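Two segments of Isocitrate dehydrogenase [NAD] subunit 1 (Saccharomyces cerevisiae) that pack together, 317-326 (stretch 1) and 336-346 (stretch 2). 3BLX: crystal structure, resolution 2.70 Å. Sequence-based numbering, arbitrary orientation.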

# COMPACT_ATOMS: atom_id res chain seq x y z
N GLU E 317 -41.23 25.63 -11.13
CA GLU E 317 -42.61 26.10 -11.19
C GLU E 317 -42.72 27.39 -10.40
O GLU E 317 -43.28 28.38 -10.89
CB GLU E 317 -43.54 25.04 -10.59
CG GLU E 317 -45.00 25.14 -11.00
CD GLU E 317 -45.79 23.91 -10.57
OE1 GLU E 317 -45.43 22.78 -10.99
OE2 GLU E 317 -46.77 24.07 -9.81
N THR E 318 -42.19 27.39 -9.19
CA THR E 318 -42.22 28.59 -8.36
C THR E 318 -41.55 29.81 -9.03
O THR E 318 -42.06 30.92 -8.94
CB THR E 318 -41.58 28.36 -7.01
OG1 THR E 318 -42.32 27.36 -6.30
CG2 THR E 318 -41.57 29.66 -6.19
N ILE E 319 -40.43 29.61 -9.70
CA ILE E 319 -39.76 30.75 -10.32
C ILE E 319 -40.41 31.11 -11.67
O ILE E 319 -40.34 32.26 -12.12
CB ILE E 319 -38.16 30.63 -10.40
CG1 ILE E 319 -37.70 30.20 -11.78
CG2 ILE E 319 -37.54 29.78 -9.30
CD1 ILE E 319 -37.37 31.38 -12.66
N ALA E 320 -41.06 30.14 -12.30
CA ALA E 320 -41.78 30.41 -13.55
C ALA E 320 -42.94 31.42 -13.39
O ALA E 320 -43.15 32.29 -14.24
CB ALA E 320 -42.28 29.13 -14.16
N GLU E 321 -43.70 31.29 -12.30
CA GLU E 321 -44.70 32.28 -11.92
C GLU E 321 -44.05 33.36 -11.07
O GLU E 321 -43.66 33.10 -9.93
CB GLU E 321 -45.80 31.60 -11.10
CG GLU E 321 -46.23 30.24 -11.62
CD GLU E 321 -46.83 29.36 -10.54
OE1 GLU E 321 -46.81 29.77 -9.34
OE2 GLU E 321 -47.32 28.26 -10.91
N GLY E 322 -43.97 34.57 -11.61
CA GLY E 322 -43.22 35.65 -10.98
C GLY E 322 -43.53 35.97 -9.52
O GLY E 322 -42.94 36.90 -8.97
N LYS E 323 -44.42 35.21 -8.90
CA LYS E 323 -44.85 35.46 -7.52
C LYS E 323 -43.95 34.72 -6.54
O LYS E 323 -43.61 33.56 -6.77
CB LYS E 323 -46.31 35.01 -7.30
CG LYS E 323 -47.29 35.34 -8.45
CD LYS E 323 -47.12 36.77 -9.02
CE LYS E 323 -47.32 37.90 -7.97
NZ LYS E 323 -46.90 39.26 -8.46
N HIS E 324 -43.57 35.40 -5.46
CA HIS E 324 -42.74 34.79 -4.42
C HIS E 324 -41.26 34.60 -4.79
O HIS E 324 -40.47 34.10 -4.00
CB HIS E 324 -43.32 33.45 -3.98
CG HIS E 324 -44.64 33.57 -3.31
ND1 HIS E 324 -45.82 33.25 -3.94
CD2 HIS E 324 -44.97 33.98 -2.06
CE1 HIS E 324 -46.82 33.45 -3.10
NE2 HIS E 324 -46.33 33.89 -1.96
N THR E 325 -40.92 35.00 -6.01
CA THR E 325 -39.55 35.03 -6.48
C THR E 325 -38.70 36.00 -5.64
O THR E 325 -39.20 36.98 -5.10
CB THR E 325 -39.58 35.42 -7.96
OG1 THR E 325 -39.54 34.24 -8.75
CG2 THR E 325 -38.44 36.34 -8.35
N THR E 326 -37.42 35.69 -5.50
CA THR E 326 -36.50 36.48 -4.69
C THR E 326 -36.02 37.75 -5.44
O THR E 326 -36.21 37.87 -6.65
CB THR E 326 -35.35 35.56 -4.17
OG1 THR E 326 -34.74 36.12 -3.01
CG2 THR E 326 -34.32 35.34 -5.24
N THR E 336 -37.01 33.06 2.79
CA THR E 336 -38.03 32.32 3.52
C THR E 336 -39.37 32.21 2.78
O THR E 336 -39.98 31.14 2.73
CB THR E 336 -38.26 32.96 4.90
OG1 THR E 336 -37.37 32.35 5.84
CG2 THR E 336 -39.68 32.76 5.39
N ASP E 337 -39.83 33.32 2.20
CA ASP E 337 -41.07 33.30 1.43
C ASP E 337 -40.94 32.32 0.27
O ASP E 337 -41.83 31.52 0.00
CB ASP E 337 -41.41 34.70 0.88
CG ASP E 337 -41.78 35.70 1.98
OD1 ASP E 337 -42.20 35.26 3.09
OD2 ASP E 337 -41.65 36.93 1.74
N PHE E 338 -39.81 32.40 -0.41
CA PHE E 338 -39.55 31.59 -1.58
C PHE E 338 -39.53 30.12 -1.19
O PHE E 338 -40.12 29.28 -1.87
CB PHE E 338 -38.21 32.02 -2.20
CG PHE E 338 -37.87 31.31 -3.46
CD1 PHE E 338 -38.68 31.40 -4.56
CD2 PHE E 338 -36.70 30.56 -3.54
CE1 PHE E 338 -38.35 30.74 -5.73
CE2 PHE E 338 -36.37 29.90 -4.71
CZ PHE E 338 -37.20 29.99 -5.81
N THR E 339 -38.87 29.81 -0.08
CA THR E 339 -38.80 28.45 0.42
C THR E 339 -40.19 27.91 0.72
O THR E 339 -40.55 26.81 0.27
CB THR E 339 -37.95 28.34 1.70
OG1 THR E 339 -36.62 28.81 1.44
CG2 THR E 339 -37.89 26.91 2.18
N ASN E 340 -40.97 28.69 1.47
CA ASN E 340 -42.32 28.30 1.85
C ASN E 340 -43.26 28.06 0.65
O ASN E 340 -44.08 27.14 0.68
CB ASN E 340 -42.91 29.28 2.84
CG ASN E 340 -42.22 29.22 4.19
OD1 ASN E 340 -41.67 28.18 4.57
ND2 ASN E 340 -42.23 30.34 4.92
N GLU E 341 -43.13 28.88 -0.40
CA GLU E 341 -43.87 28.68 -1.63
C GLU E 341 -43.52 27.35 -2.28
O GLU E 341 -44.39 26.66 -2.81
CB GLU E 341 -43.59 29.82 -2.63
CG GLU E 341 -44.84 30.49 -3.26
CD GLU E 341 -45.83 29.54 -3.95
OE1 GLU E 341 -45.75 29.40 -5.19
OE2 GLU E 341 -46.72 28.97 -3.27
N ILE E 342 -42.24 27.00 -2.26
CA ILE E 342 -41.79 25.73 -2.83
C ILE E 342 -42.36 24.56 -2.04
O ILE E 342 -42.92 23.64 -2.61
CB ILE E 342 -40.25 25.65 -2.88
CG1 ILE E 342 -39.71 26.55 -4.00
CG2 ILE E 342 -39.79 24.22 -3.13
CD1 ILE E 342 -38.23 26.86 -3.84
N ILE E 343 -42.21 24.61 -0.72
CA ILE E 343 -42.76 23.59 0.15
C ILE E 343 -44.26 23.46 -0.05
O ILE E 343 -44.81 22.36 0.04
CB ILE E 343 -42.48 23.94 1.61
CG1 ILE E 343 -40.98 23.88 1.88
CG2 ILE E 343 -43.23 22.98 2.54
CD1 ILE E 343 -40.60 24.29 3.28
N ASN E 344 -44.92 24.58 -0.34
CA ASN E 344 -46.36 24.60 -0.56
C ASN E 344 -46.78 23.85 -1.82
O ASN E 344 -47.77 23.12 -1.81
CB ASN E 344 -46.87 26.05 -0.58
CG ASN E 344 -48.38 26.14 -0.79
OD1 ASN E 344 -49.14 25.70 0.07
ND2 ASN E 344 -48.81 26.71 -1.93
N LYS E 345 -46.04 24.02 -2.91
CA LYS E 345 -46.36 23.29 -4.15
C LYS E 345 -46.03 21.82 -3.99
O LYS E 345 -46.50 20.99 -4.76
CB LYS E 345 -45.59 23.84 -5.36
CG LYS E 345 -45.36 25.32 -5.28
CD LYS E 345 -45.25 25.94 -6.65
CE LYS E 345 -46.63 26.16 -7.24
NZ LYS E 345 -46.56 27.00 -8.45
N LEU E 346 -45.19 21.52 -3.00
CA LEU E 346 -44.74 20.17 -2.74
C LEU E 346 -45.82 19.32 -2.06
O LEU E 346 -46.03 18.17 -2.45
CB LEU E 346 -43.47 20.19 -1.90
CG LEU E 346 -42.16 19.71 -2.54
CD1 LEU E 346 -42.26 19.54 -4.04
CD2 LEU E 346 -41.02 20.62 -2.16

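The most unusual feature of this contact is a single ammonium group held between two carboxylates that belong to the same stretch. Lys345 NZ lies 3.2 Å from Glu317 OE2 and 2.9 Å from Glu321 OE2, and both pairs qualify as salt bridges. Glu317 and Glu321 are four residues apart, one helical turn, and the backbone bond from Glu321 N to Glu317 O (3.3 Å) helps set that spacing, so both acids can reach the same lysine. The attraction is more electrostatic than directional: the hydrogen bonds that Lys345 NZ donates to Glu317 and to Glu321 are both weak. The lysine reaches this position with chi1 at -33°, between wells, and chi3 near p.

The backbones behind this bridge differ in character. Stretch 2 is helical throughout, with successive i to i+4 bonds such as Ile342 N to Phe338 O at 3.1 Å. Stretch 1 is helical only from Glu317 to Ala320; Glu321 is the first residue to leave helical phi/psi, at -87/112, and the chain then continues as loop. The register runs in opposite senses along the two stretches: Thr318 CA is 6.2 Å from Ile342 CA, whereas His324 CA is 5.3 Å from Phe338 CA. The contact buries 539 Å² in all, both sides summed.

Thr318 fills the middle of the interface as a knob among Phe338, Glu341, Ile342 and Lys345, four residues on one flank of the second helix. Its methyl CG2 lies 3.4 Å from Phe338 CE1, an apolar contact. Its OG1 is 3.3 Å from Lys345 CD and 3.6 Å from Ile342 CG1, both carbon atoms; the hydroxyl finds its hydrogen bond elsewhere in the structure. The aliphatic part of Lys345 therefore packs against the threonine while its charged end continues to the two glutamates.

The CA-to-CB bond of Phe338 points sideways with respect to stretch 1, but with chi1 at -177° (t) the end of its side chain comes nearer. Ile319 CG2 approaches Phe338 CZ at 3.5 Å, near the ring plane, giving an apolar contact at the edge. The backbone also meets this edge: His324 O is 3.3 Å from Phe338 CD1, again close to the ring plane, where the slightly positive ring hydrogens suit a carbonyl oxygen.

Beyond the phenylalanine, His324 turns its side chain toward the helix from a backbone with positive phi (74/-1). Glu341 CG sits over one face of the imidazole, 3.3 Å from the ring centroid and 28° off the ring normal, which is the geometry of a CH-pi contact. The approach is tight, with His324 ND1 only 3.0 Å from Glu341 CG. It is the methylene carbon of Glu341 that meets the ring. The same residue carries a cost, since its OE1 lies 4.3 Å from Glu321 OE1 and the two carboxylates bear like charge. The nearby ammonium of Lys345, already paired with Glu321, should soften that repulsion.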